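Local coordinates for protein cytochrome P450 (Rhodococcus erythropolis, PDB 3WEC) that hydroxylates the quinoline nitrogen of aurachin alkaloids as a heme-dependent cytochrome P450, a step essential for their antibiotic activity, at residues A[48-53]-A[328-333]; A[133-138]-A[154-159]; A[163-168]-A[222-227]. One frame throughout, in Å; residues are numbered along the deposited sequence.

Interaction 1 of 3, residues A[48-53]-A[328-333]; sequences IVADYT and LASGNR
Ala50 to Tyr52, where the chain leaves strand 47-49 and starts helix 52-60, run close past Ser330 and Gly331 of the short helix 328-333, with the CA atoms of Tyr52 and Gly331 just 3.8 Å apart. The one hydrogen bond across the contact is given by Ser330, whose OG reaches Ala50 O at 2.9 Å. With OG anti to its own backbone N, Ser330 holds its hydroxyl against the residue that follows the strand; the carbonyl meets it at a C=O...OG angle of 123°, the oxygen lying 18° out of the carbonyl plane. The same hydroxyl is bound by Arg34 of helix 27-36, so it bridges two parts of the chain. The methyl of Ala50 lies beside it, CB to Ser330 OG 3.6 Å. Gly331 carries no side chain, which lets the turn come close enough for its CA to sit 3.6 Å from Tyr52 N.

In P450 terms this is where the β1 sheet hands over to helix B on one side and helix K' on the other. Asp51 takes the N-cap position of helix B, its side chain capping a backbone N just beyond and its OD1 bonding Ser54 OG. Tyr52 has CG anti to the backbone N (chi1 -177°), and its CB packs 3.8 Å from Gly331 O before the ring runs on to a hydroxyl bonded to Arg356. Further along helix 328-333, Asn332 O takes a hydrogen bond from Arg295, the arginine of the ExxR motif in helix K, and the Arg333 guanidinium pairs with Asp340.

Interaction 2 of 3, residues A[133-138]-A[154-159]; sequences SAASSA and EPFPVE
Helices D and E of the P450 core bundle meet here, Phe156 of helix 155-165 filling the groove against Ala134, Ala135 and Ala138 of helix 128-141. The two short segments run nearly antiparallel, at 159° between their directions, and their axes come within 9.3 Å; the alanine methyls leave room for the Phe156 ring between the helices.

The aromatic ring does most of the work. CG stands anti to the backbone N (chi1 169°), extending from helix E towards helix D. Ala134 CB approaches the ring edge-on, in its plane, lying 3.6 Å from Phe156 CD1 and equally close to CE1. Phe156 CE1 also lies 3.4 Å from Ala135 N, and Phe156 CZ lies 3.9 Å from Ala135 CB. One turn on, Ala138 CB meets not the ring but Phe156 CB, at 4.2 Å. Glu159 adds a looser flank: its CB faces Ala134 CB, while its carboxylate leads off to a salt bridge with Arg172. No hydrogen bond crosses between the segments, so they are held by apolar contact. Within helix D, Ser137 folds its OG back onto Ser133 O, which also receives Ser137 N from the opposite face of the carbonyl plane.

Met370 and Phe374 of helix 364-381 and Ile262 of helix 240-271 also touch the Phe156 side chain, placing it where those two helices come together with helices D and E.

Interaction 3 of 3, residues A[163-168]-A[222-227]; sequences SILGIP and EGLVRR
Leu165 and Val225 cross obliquely, Leu165 CD2 coming to 4.2 Å from Val225 CG2. Val225 has CG1 anti to its backbone N (chi1 -174°), which leaves CG2 on the N side, close to Leu165 O, at 3.2 Å. Leu224 turns towards the end of helix 155-165: its CB sits 3.4 Å from Ile164 O, and its CD2 meets Leu165 CD2 at 4.3 Å. Ile164 CG2 adds a looser apolar contact to Leu224 CB, while the rest of its side chain leads away.

Beneath these side chains the backbones join head to tail. Val225 N gives a hydrogen bond of 3.3 Å to Leu165 O, fairly straight at 159°. Leu224 N reaches Ile164 O more poorly, a weak bond at 124°. Last-turn carbonyls of one helix thus receive first-turn N-H groups of the other, a pairing in which the two helix ends would complement each other's partial charges. Gly166 and Gly223 face each other just beyond, and the lack of side chains lets the two backbones close up. On the outer rim Glu222 OE1 makes a salt bridge to Arg227 NH2, in the plane of its guanidinium group.

Val225 also packs on Leu214 of helix 194-216, and Leu165 on helix 240-271. Gly166, at positive phi, ends helix 155-165 in a Schellman motif, while Gly223 is the N-cap of helix 224-230: the meeting of helices E and H in the P450 fold.

Interaction 1 opens first, at 48-53, and closes last, at 328-333, tying the junction of strand 47-49 and helix 52-60 to helix 328-333; the 274 residues between include most of the helical domain. Interactions 2 and 3 both lie within that span. They follow one another: 133-138 returns to 154-159 after a short loop carrying helix 148-153, then 163-168 opens a wider loop through helices 172-182 and 194-216, closed by 222-227. Helix 155-165 serves both, its start in interaction 2 and its end in interaction 3, their centres about 17 Å apart. Interaction 1 lies on the opposite side of the chain's centre from both, its centre about 31 Å from that of interaction 2.

Interaction 1 of 3, residues A[48-53]-A[328-333]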
ATOM      1  N   ILE A  48      19.244  -3.350  -4.107  1.00 59.80           N
ATOM      2  CA  ILE A  48      18.019  -4.070  -4.489  1.00 56.34           C
ATOM      3  C   ILE A  48      18.112  -5.483  -3.954  1.00 55.90           C
ATOM      4  O   ILE A  48      19.118  -6.139  -4.144  1.00 60.05           O
ATOM      5  CB  ILE A  48      17.814  -4.106  -6.025  1.00 57.04           C
ATOM      6  CG1 ILE A  48      18.044  -2.726  -6.662  1.00 59.72           C
ATOM      7  CG2 ILE A  48      16.424  -4.608  -6.385  1.00 54.14           C
ATOM      8  CD1 ILE A  48      17.084  -1.615  -6.240  1.00 57.45           C
ATOM      9  N   VAL A  49      17.074  -5.952  -3.275  1.00 53.00           N
ATOM     10  CA  VAL A  49      17.118  -7.262  -2.609  1.00 53.10           C
ATOM     11  C   VAL A  49      15.953  -8.145  -3.081  1.00 51.49           C
ATOM     12  O   VAL A  49      14.794  -7.708  -3.029  1.00 48.57           O
ATOM     13  CB  VAL A  49      17.072  -7.112  -1.069  1.00 52.65           C
ATOM     14  CG1 VAL A  49      16.933  -8.473  -0.395  1.00 54.12           C
ATOM     15  CG2 VAL A  49      18.316  -6.405  -0.557  1.00 54.23           C
ATOM     16  N   ALA A  50      16.261  -9.378  -3.525  1.00 52.08           N
ATOM     17  CA  ALA A  50      15.290 -10.179  -4.291  1.00 50.43           C
ATOM     18  C   ALA A  50      14.801 -11.501  -3.651  1.00 50.71           C
ATOM     19  O   ALA A  50      13.716 -11.998  -3.987  1.00 48.75           O
ATOM     20  CB  ALA A  50      15.828 -10.431  -5.707  1.00 52.66           C
ATOM     21  N   ASP A  51      15.602 -12.065  -2.745  1.00 52.39           N
ATOM     22  CA  ASP A  51      15.289 -13.358  -2.169  1.00 53.84           C
ATOM     23  C   ASP A  51      14.458 -13.269  -0.909  1.00 52.02           C
ATOM     24  O   ASP A  51      14.752 -12.470  -0.025  1.00 52.01           O
ATOM     25  CB  ASP A  51      16.581 -14.154  -1.882  1.00 58.40           C
ATOM     26  CG  ASP A  51      17.526 -13.418  -0.936  1.00 59.88           C
ATOM     27  OD1 ASP A  51      17.932 -14.020   0.081  1.00 61.92           O
ATOM     28  OD2 ASP A  51      17.858 -12.239  -1.218  1.00 59.23           O
ATOM     29  N   TYR A  52      13.443 -14.128  -0.819  1.00 51.93           N
ATOM     30  CA  TYR A  52      12.652 -14.257   0.407  1.00 52.23           C
ATOM     31  C   TYR A  52      13.469 -14.065   1.689  1.00 53.62           C
ATOM     32  O   TYR A  52      13.178 -13.164   2.476  1.00 51.96           O
ATOM     33  CB  TYR A  52      11.897 -15.601   0.501  1.00 54.04           C
ATOM     34  CG  TYR A  52      11.001 -15.693   1.753  1.00 54.16           C
ATOM     35  CD1 TYR A  52       9.851 -14.892   1.871  1.00 51.24           C
ATOM     36  CD2 TYR A  52      11.309 -16.572   2.820  1.00 57.75           C
ATOM     37  CE1 TYR A  52       9.036 -14.949   3.000  1.00 50.73           C
ATOM     38  CE2 TYR A  52      10.492 -16.638   3.957  1.00 57.78           C
ATOM     39  CZ  TYR A  52       9.354 -15.823   4.032  1.00 54.47           C
ATOM     40  OH  TYR A  52       8.534 -15.866   5.127  1.00 54.91           O
ATOM     41  N   THR A  53      14.486 -14.883   1.905  1.00 56.75           N
ATOM     42  CA  THR A  53      15.098 -14.898   3.241  1.00 59.98           C
ATOM     43  C   THR A  53      15.720 -13.553   3.635  1.00 59.70           C
ATOM     44  O   THR A  53      15.442 -13.059   4.727  1.00 58.92           O
ATOM     45  CB  THR A  53      16.066 -16.077   3.470  1.00 64.79           C
ATOM     46  OG1 THR A  53      15.481 -17.279   2.953  1.00 65.38           O
ATOM     47  CG2 THR A  53      16.328 -16.265   4.966  1.00 67.60           C
ATOM     48  N   LEU A 328       9.512  -7.034  -2.187  1.00 40.50           N
ATOM     49  CA  LEU A 328       8.425  -7.847  -1.659  1.00 37.90           C
ATOM     50  C   LEU A 328       7.841  -8.790  -2.706  1.00 38.18           C
ATOM     51  O   LEU A 328       7.592  -9.968  -2.416  1.00 39.00           O
ATOM     52  CB  LEU A 328       7.331  -6.923  -1.129  1.00 34.61           C
ATOM     53  CG  LEU A 328       7.670  -5.752  -0.199  1.00 33.54           C
ATOM     54  CD1 LEU A 328       6.372  -5.044   0.125  1.00 30.69           C
ATOM     55  CD2 LEU A 328       8.311  -6.215   1.103  1.00 35.09           C
ATOM     56  N   ALA A 329       7.643  -8.271  -3.929  1.00 37.81           N
ATOM     57  CA  ALA A 329       7.022  -8.998  -5.028  1.00 37.60           C
ATOM     58  C   ALA A 329       7.885 -10.208  -5.460  1.00 40.60           C
ATOM     59  O   ALA A 329       7.350 -11.299  -5.707  1.00 41.03           O
ATOM     60  CB  ALA A 329       6.751  -8.062  -6.204  1.00 36.98           C
ATOM     61  N   SER A 330       9.201 -10.003  -5.519  1.00 42.32           N
ATOM     62  CA  SER A 330      10.171 -11.060  -5.802  1.00 46.43           C
ATOM     63  C   SER A 330      10.225 -12.156  -4.713  1.00 47.63           C
ATOM     64  O   SER A 330       9.988 -13.324  -5.002  1.00 49.38           O
ATOM     65  CB  SER A 330      11.551 -10.445  -6.009  1.00 49.01           C
ATOM     66  OG  SER A 330      12.429 -11.389  -6.520  1.00 52.38           O
ATOM     67  N   GLY A 331      10.507 -11.768  -3.473  1.00 46.81           N
ATOM     68  CA  GLY A 331      10.529 -12.701  -2.364  1.00 48.60           C
ATOM     69  C   GLY A 331       9.300 -13.579  -2.348  1.00 48.02           C
ATOM     70  O   GLY A 331       9.415 -14.775  -2.266  1.00 51.16           O
ATOM     71  N   ASN A 332       8.120 -12.980  -2.459  1.00 45.84           N
ATOM     72  CA  ASN A 332       6.861 -13.724  -2.457  1.00 45.46           C
ATOM     73  C   ASN A 332       6.809 -14.928  -3.407  1.00 48.35           C
ATOM     74  O   ASN A 332       6.200 -15.964  -3.067  1.00 48.59           O
ATOM     75  CB  ASN A 332       5.703 -12.782  -2.741  1.00 42.30           C
ATOM     76  CG  ASN A 332       5.370 -11.884  -1.545  1.00 40.92           C
ATOM     77  OD1 ASN A 332       5.886 -12.078  -0.440  1.00 41.93           O
ATOM     78  ND2 ASN A 332       4.536 -10.873  -1.775  1.00 38.55           N
ATOM     79  N   ARG A 333       7.423 -14.781  -4.595  1.00 49.66           N
ATOM     80  CA  ARG A 333       7.367 -15.807  -5.625  1.00 53.09           C
ATOM     81  C   ARG A 333       8.119 -17.074  -5.182  1.00 57.13           C
ATOM     82  O   ARG A 333       7.897 -18.162  -5.713  1.00 58.51           O
ATOM     83  CB  ARG A 333       7.834 -15.283  -7.006  1.00 54.34           C
ATOM     84  CG  ARG A 333       6.893 -14.271  -7.667  1.00 51.46           C
ATOM     85  CD  ARG A 333       5.445 -14.754  -7.643  1.00 50.94           C
ATOM     86  NE  ARG A 333       4.505 -13.854  -8.331  1.00 48.39           N
ATOM     87  CZ  ARG A 333       4.254 -13.933  -9.639  1.00 49.13           C
ATOM     88  NH1 ARG A 333       4.879 -14.850 -10.388  1.00 52.36           N
ATOM     89  NH2 ARG A 333       3.393 -13.107 -10.203  1.00 47.26           N
TER

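Interaction 2 of 3, residues A[133-138]-A[154-159]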
ATOM      1  N   SER A 133     -21.210  -3.245   3.195  1.00 57.45           N
ATOM      2  CA  SER A 133     -22.072  -2.365   2.416  1.00 58.52           C
ATOM      3  C   SER A 133     -21.284  -1.754   1.264  1.00 55.23           C
ATOM      4  O   SER A 133     -21.704  -1.811   0.093  1.00 55.63           O
ATOM      5  CB  SER A 133     -22.621  -1.270   3.325  1.00 59.97           C
ATOM      6  OG  SER A 133     -23.723  -0.633   2.742  1.00 62.92           O
ATOM      7  N   ALA A 134     -20.126  -1.184   1.603  1.00 51.22           N
ATOM      8  CA  ALA A 134     -19.207  -0.662   0.612  1.00 47.65           C
ATOM      9  C   ALA A 134     -18.751  -1.761  -0.368  1.00 46.98           C
ATOM     10  O   ALA A 134     -18.715  -1.519  -1.590  1.00 46.98           O
ATOM     11  CB  ALA A 134     -18.014  -0.011   1.285  1.00 43.82           C
ATOM     12  N   ALA A 135     -18.415  -2.956   0.133  1.00 46.84           N
ATOM     13  CA  ALA A 135     -17.929  -4.029  -0.788  1.00 46.65           C
ATOM     14  C   ALA A 135     -19.040  -4.420  -1.762  1.00 49.79           C
ATOM     15  O   ALA A 135     -18.819  -4.447  -2.986  1.00 48.40           O
ATOM     16  CB  ALA A 135     -17.421  -5.258  -0.041  1.00 46.22           C
ATOM     17  N   SER A 136     -20.239  -4.683  -1.222  1.00 53.50           N
ATOM     18  CA  SER A 136     -21.330  -5.146  -2.063  1.00 57.83           C
ATOM     19  C   SER A 136     -21.775  -4.098  -3.060  1.00 58.37           C
ATOM     20  O   SER A 136     -22.060  -4.441  -4.186  1.00 59.99           O
ATOM     21  CB  SER A 136     -22.516  -5.722  -1.275  1.00 63.01           C
ATOM     22  OG  SER A 136     -22.696  -5.042  -0.061  1.00 64.54           O
ATOM     23  N   SER A 137     -21.820  -2.828  -2.670  1.00 57.85           N
ATOM     24  CA  SER A 137     -22.139  -1.776  -3.646  1.00 58.55           C
ATOM     25  C   SER A 137     -21.158  -1.792  -4.820  1.00 55.71           C
ATOM     26  O   SER A 137     -21.578  -1.662  -5.982  1.00 57.40           O
ATOM     27  CB  SER A 137     -22.130  -0.395  -3.004  1.00 57.82           C
ATOM     28  OG  SER A 137     -23.228  -0.256  -2.147  1.00 61.63           O
ATOM     29  N   ALA A 138     -19.865  -1.942  -4.504  1.00 51.67           N
ATOM     30  CA  ALA A 138     -18.783  -1.914  -5.501  1.00 48.31           C
ATOM     31  C   ALA A 138     -18.897  -3.125  -6.412  1.00 49.72           C
ATOM     32  O   ALA A 138     -18.873  -2.995  -7.645  1.00 49.00           O
ATOM     33  CB  ALA A 138     -17.418  -1.883  -4.834  1.00 44.21           C
ATOM     34  N   GLU A 154     -11.403   2.346  -6.847  1.00 34.78           N
ATOM     35  CA  GLU A 154     -10.898   3.500  -6.082  1.00 34.09           C
ATOM     36  C   GLU A 154     -11.920   4.027  -5.027  1.00 34.87           C
ATOM     37  O   GLU A 154     -11.504   4.416  -3.921  1.00 32.83           O
ATOM     38  CB  GLU A 154     -10.343   4.611  -6.994  1.00 35.71           C
ATOM     39  CG  GLU A 154      -8.957   4.322  -7.580  1.00 35.68           C
ATOM     40  CD  GLU A 154      -8.550   5.313  -8.658  1.00 37.17           C
ATOM     41  OE1 GLU A 154      -9.395   6.116  -9.078  1.00 39.20           O
ATOM     42  OE2 GLU A 154      -7.382   5.267  -9.110  1.00 39.09           O
ATOM     43  N   PRO A 155     -13.242   4.016  -5.357  1.00 36.02           N
ATOM     44  CA  PRO A 155     -14.188   4.505  -4.359  1.00 37.27           C
ATOM     45  C   PRO A 155     -14.392   3.601  -3.138  1.00 37.24           C
ATOM     46  O   PRO A 155     -14.786   4.101  -2.070  1.00 37.50           O
ATOM     47  CB  PRO A 155     -15.490   4.672  -5.157  1.00 40.67           C
ATOM     48  CG  PRO A 155     -15.016   4.892  -6.569  1.00 40.89           C
ATOM     49  CD  PRO A 155     -13.869   3.931  -6.689  1.00 38.33           C
ATOM     50  N   PHE A 156     -14.094   2.311  -3.266  1.00 35.86           N
ATOM     51  CA  PHE A 156     -14.361   1.384  -2.174  1.00 35.73           C
ATOM     52  C   PHE A 156     -13.531   1.762  -0.896  1.00 33.83           C
ATOM     53  O   PHE A 156     -14.105   2.098   0.148  1.00 35.01           O
ATOM     54  CB  PHE A 156     -14.274  -0.087  -2.699  1.00 35.39           C
ATOM     55  CG  PHE A 156     -14.281  -1.134  -1.629  1.00 36.62           C
ATOM     56  CD1 PHE A 156     -15.155  -1.064  -0.552  1.00 38.16           C
ATOM     57  CD2 PHE A 156     -13.367  -2.196  -1.690  1.00 35.55           C
ATOM     58  CE1 PHE A 156     -15.145  -2.033   0.444  1.00 38.79           C
ATOM     59  CE2 PHE A 156     -13.348  -3.159  -0.716  1.00 36.96           C
ATOM     60  CZ  PHE A 156     -14.238  -3.081   0.363  1.00 39.38           C
ATOM     61  N   PRO A 157     -12.182   1.791  -0.972  1.00 30.95           N
ATOM     62  CA  PRO A 157     -11.467   2.287   0.213  1.00 29.00           C
ATOM     63  C   PRO A 157     -11.775   3.736   0.639  1.00 29.23           C
ATOM     64  O   PRO A 157     -11.703   4.052   1.843  1.00 27.36           O
ATOM     65  CB  PRO A 157      -9.980   2.167  -0.210  1.00 27.21           C
ATOM     66  CG  PRO A 157     -10.050   2.201  -1.705  1.00 27.48           C
ATOM     67  CD  PRO A 157     -11.235   1.322  -1.986  1.00 28.82           C
ATOM     68  N   VAL A 158     -12.090   4.623  -0.314  1.00 30.86           N
ATOM     69  CA  VAL A 158     -12.486   6.000   0.042  1.00 32.88           C
ATOM     70  C   VAL A 158     -13.766   5.984   0.893  1.00 36.80           C
ATOM     71  O   VAL A 158     -13.894   6.752   1.836  1.00 38.29           O
ATOM     72  CB  VAL A 158     -12.718   6.940  -1.195  1.00 35.50           C
ATOM     73  CG1 VAL A 158     -13.513   8.185  -0.762  1.00 36.75           C
ATOM     74  CG2 VAL A 158     -11.392   7.354  -1.845  1.00 32.77           C
ATOM     75  N   GLU A 159     -14.717   5.120   0.563  1.00 38.96           N
ATOM     76  CA  GLU A 159     -15.934   5.083   1.318  1.00 42.94           C
ATOM     77  C   GLU A 159     -15.623   4.523   2.695  1.00 41.01           C
ATOM     78  O   GLU A 159     -16.065   5.085   3.707  1.00 40.17           O
ATOM     79  CB  GLU A 159     -17.013   4.286   0.586  1.00 49.07           C
ATOM     80  CG  GLU A 159     -18.446   4.533   1.052  1.00 58.60           C
ATOM     81  CD  GLU A 159     -18.810   6.015   1.246  1.00 65.92           C
ATOM     82  OE1 GLU A 159     -17.916   6.903   1.151  1.00 68.12           O
ATOM     83  OE2 GLU A 159     -20.006   6.303   1.505  1.00 71.42           O
TER

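Interaction 3 of 3, residues A[163-168]-A[222-227]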
ATOM      1  N   SER A 163     -15.608   6.434   6.642  1.00 43.12           N
ATOM      2  CA  SER A 163     -16.436   5.921   7.742  1.00 47.37           C
ATOM      3  C   SER A 163     -15.579   5.590   8.986  1.00 46.46           C
ATOM      4  O   SER A 163     -15.935   6.008  10.070  1.00 49.15           O
ATOM      5  CB  SER A 163     -17.265   4.712   7.282  1.00 49.45           C
ATOM      6  OG  SER A 163     -17.826   4.026   8.381  1.00 53.50           O
ATOM      7  N   ILE A 164     -14.453   4.874   8.812  1.00 43.14           N
ATOM      8  CA  ILE A 164     -13.456   4.693   9.890  1.00 42.36           C
ATOM      9  C   ILE A 164     -13.060   6.030  10.604  1.00 41.34           C
ATOM     10  O   ILE A 164     -12.973   6.074  11.833  1.00 44.06           O
ATOM     11  CB  ILE A 164     -12.149   3.987   9.400  1.00 39.75           C
ATOM     12  CG1 ILE A 164     -12.413   2.672   8.629  1.00 41.61           C
ATOM     13  CG2 ILE A 164     -11.209   3.695  10.574  1.00 40.06           C
ATOM     14  CD1 ILE A 164     -12.799   1.471   9.481  1.00 44.13           C
ATOM     15  N   LEU A 165     -12.815   7.089   9.837  1.00 38.52           N
ATOM     16  CA  LEU A 165     -12.343   8.388  10.358  1.00 38.12           C
ATOM     17  C   LEU A 165     -13.420   9.256  11.068  1.00 42.01           C
ATOM     18  O   LEU A 165     -13.095  10.127  11.877  1.00 41.28           O
ATOM     19  CB  LEU A 165     -11.739   9.204   9.231  1.00 35.85           C
ATOM     20  CG  LEU A 165     -10.372   8.859   8.642  1.00 32.89           C
ATOM     21  CD1 LEU A 165     -10.302   9.266   7.161  1.00 32.36           C
ATOM     22  CD2 LEU A 165      -9.307   9.596   9.406  1.00 31.66           C
ATOM     23  N   GLY A 166     -14.692   9.028  10.727  1.00 45.16           N
ATOM     24  CA  GLY A 166     -15.794   9.765  11.333  1.00 48.39           C
ATOM     25  C   GLY A 166     -15.912  11.089  10.622  1.00 49.87           C
ATOM     26  O   GLY A 166     -16.123  12.129  11.257  1.00 51.49           O
ATOM     27  N   ILE A 167     -15.736  11.065   9.293  1.00 48.93           N
ATOM     28  CA  ILE A 167     -15.959  12.281   8.494  1.00 50.00           C
ATOM     29  C   ILE A 167     -17.476  12.581   8.460  1.00 55.63           C
ATOM     30  O   ILE A 167     -18.277  11.725   8.075  1.00 56.05           O
ATOM     31  CB  ILE A 167     -15.376  12.165   7.073  1.00 46.81           C
ATOM     32  CG1 ILE A 167     -13.874  11.803   7.094  1.00 42.24           C
ATOM     33  CG2 ILE A 167     -15.640  13.419   6.260  1.00 48.99           C
ATOM     34  CD1 ILE A 167     -12.937  12.819   7.736  1.00 41.26           C
ATOM     35  N   PRO A 168     -17.863  13.791   8.888  1.00 59.25           N
ATOM     36  CA  PRO A 168     -19.272  14.222   8.958  1.00 65.55           C
ATOM     37  C   PRO A 168     -19.884  14.213   7.564  1.00 68.35           C
ATOM     38  O   PRO A 168     -19.168  14.436   6.580  1.00 67.39           O
ATOM     39  CB  PRO A 168     -19.187  15.661   9.484  1.00 66.66           C
ATOM     40  CG  PRO A 168     -17.825  15.788  10.106  1.00 63.41           C
ATOM     41  CD  PRO A 168     -16.929  14.822   9.385  1.00 58.88           C
ATOM     42  N   GLU A 222     -18.311   9.770  16.063  1.00 64.12           N
ATOM     43  CA  GLU A 222     -17.642   8.513  16.427  1.00 62.92           C
ATOM     44  C   GLU A 222     -16.680   8.057  15.318  1.00 58.09           C
ATOM     45  O   GLU A 222     -17.031   8.080  14.133  1.00 58.13           O
ATOM     46  CB  GLU A 222     -18.666   7.398  16.663  1.00 66.55           C
ATOM     47  CG  GLU A 222     -19.613   7.601  17.832  1.00 73.38           C
ATOM     48  CD  GLU A 222     -18.954   7.489  19.211  1.00 74.42           C
ATOM     49  OE1 GLU A 222     -17.724   7.250  19.306  1.00 70.60           O
ATOM     50  OE2 GLU A 222     -19.697   7.657  20.211  1.00 79.61           O
ATOM     51  N   GLY A 223     -15.465   7.658  15.691  1.00 54.67           N
ATOM     52  CA  GLY A 223     -14.458   7.234  14.701  1.00 48.92           C
ATOM     53  C   GLY A 223     -13.048   7.671  15.053  1.00 45.65           C
ATOM     54  O   GLY A 223     -12.770   8.004  16.200  1.00 46.09           O
ATOM     55  N   LEU A 224     -12.183   7.723  14.042  1.00 42.31           N
ATOM     56  CA  LEU A 224     -10.737   7.690  14.248  1.00 39.55           C
ATOM     57  C   LEU A 224     -10.192   9.010  14.697  1.00 39.56           C
ATOM     58  O   LEU A 224      -9.423   9.045  15.643  1.00 39.88           O
ATOM     59  CB  LEU A 224      -9.970   7.194  12.993  1.00 35.80           C
ATOM     60  CG  LEU A 224      -8.486   6.926  13.302  1.00 33.57           C
ATOM     61  CD1 LEU A 224      -8.360   5.794  14.314  1.00 34.66           C
ATOM     62  CD2 LEU A 224      -7.666   6.650  12.052  1.00 31.39           C
ATOM     63  N   VAL A 225     -10.605  10.094  14.025  1.00 40.25           N
ATOM     64  CA  VAL A 225     -10.210  11.445  14.421  1.00 40.93           C
ATOM     65  C   VAL A 225     -10.494  11.650  15.878  1.00 44.17           C
ATOM     66  O   VAL A 225      -9.637  12.129  16.613  1.00 45.93           O
ATOM     67  CB  VAL A 225     -10.935  12.561  13.638  1.00 41.63           C
ATOM     68  CG1 VAL A 225     -10.348  13.901  14.027  1.00 41.73           C
ATOM     69  CG2 VAL A 225     -10.775  12.350  12.156  1.00 38.96           C
ATOM     70  N   ARG A 226     -11.695  11.288  16.307  1.00 47.76           N
ATOM     71  CA  ARG A 226     -12.056  11.553  17.686  1.00 51.76           C
ATOM     72  C   ARG A 226     -11.200  10.662  18.598  1.00 50.40           C
ATOM     73  O   ARG A 226     -10.632  11.139  19.550  1.00 52.01           O
ATOM     74  CB  ARG A 226     -13.564  11.358  17.943  1.00 56.95           C
ATOM     75  CG  ARG A 226     -14.037  11.939  19.275  1.00 63.53           C
ATOM     76  CD  ARG A 226     -15.277  11.223  19.794  1.00 68.84           C
ATOM     77  NE  ARG A 226     -16.511  11.931  19.457  1.00 74.25           N
ATOM     78  CZ  ARG A 226     -17.710  11.350  19.363  1.00 78.37           C
ATOM     79  NH1 ARG A 226     -17.827  10.043  19.562  1.00 77.73           N
ATOM     80  NH2 ARG A 226     -18.797  12.065  19.060  1.00 81.20           N
ATOM     81  N   ARG A 227     -11.073   9.380  18.276  1.00 48.82           N
ATOM     82  CA  ARG A 227     -10.336   8.466  19.151  1.00 47.99           C
ATOM     83  C   ARG A 227      -8.844   8.787  19.260  1.00 44.69           C
ATOM     84  O   ARG A 227      -8.264   8.508  20.300  1.00 46.07           O
ATOM     85  CB  ARG A 227     -10.538   7.019  18.733  1.00 47.69           C
ATOM     86  CG  ARG A 227     -11.981   6.626  18.722  1.00 51.47           C
ATOM     87  CD  ARG A 227     -12.229   5.379  19.524  1.00 56.32           C
ATOM     88  NE  ARG A 227     -13.066   4.453  18.766  1.00 60.70           N
ATOM     89  CZ  ARG A 227     -14.375   4.590  18.549  1.00 65.20           C
ATOM     90  NH1 ARG A 227     -15.003   3.672  17.830  1.00 65.93           N
ATOM     91  NH2 ARG A 227     -15.063   5.626  19.049  1.00 69.03           N
TER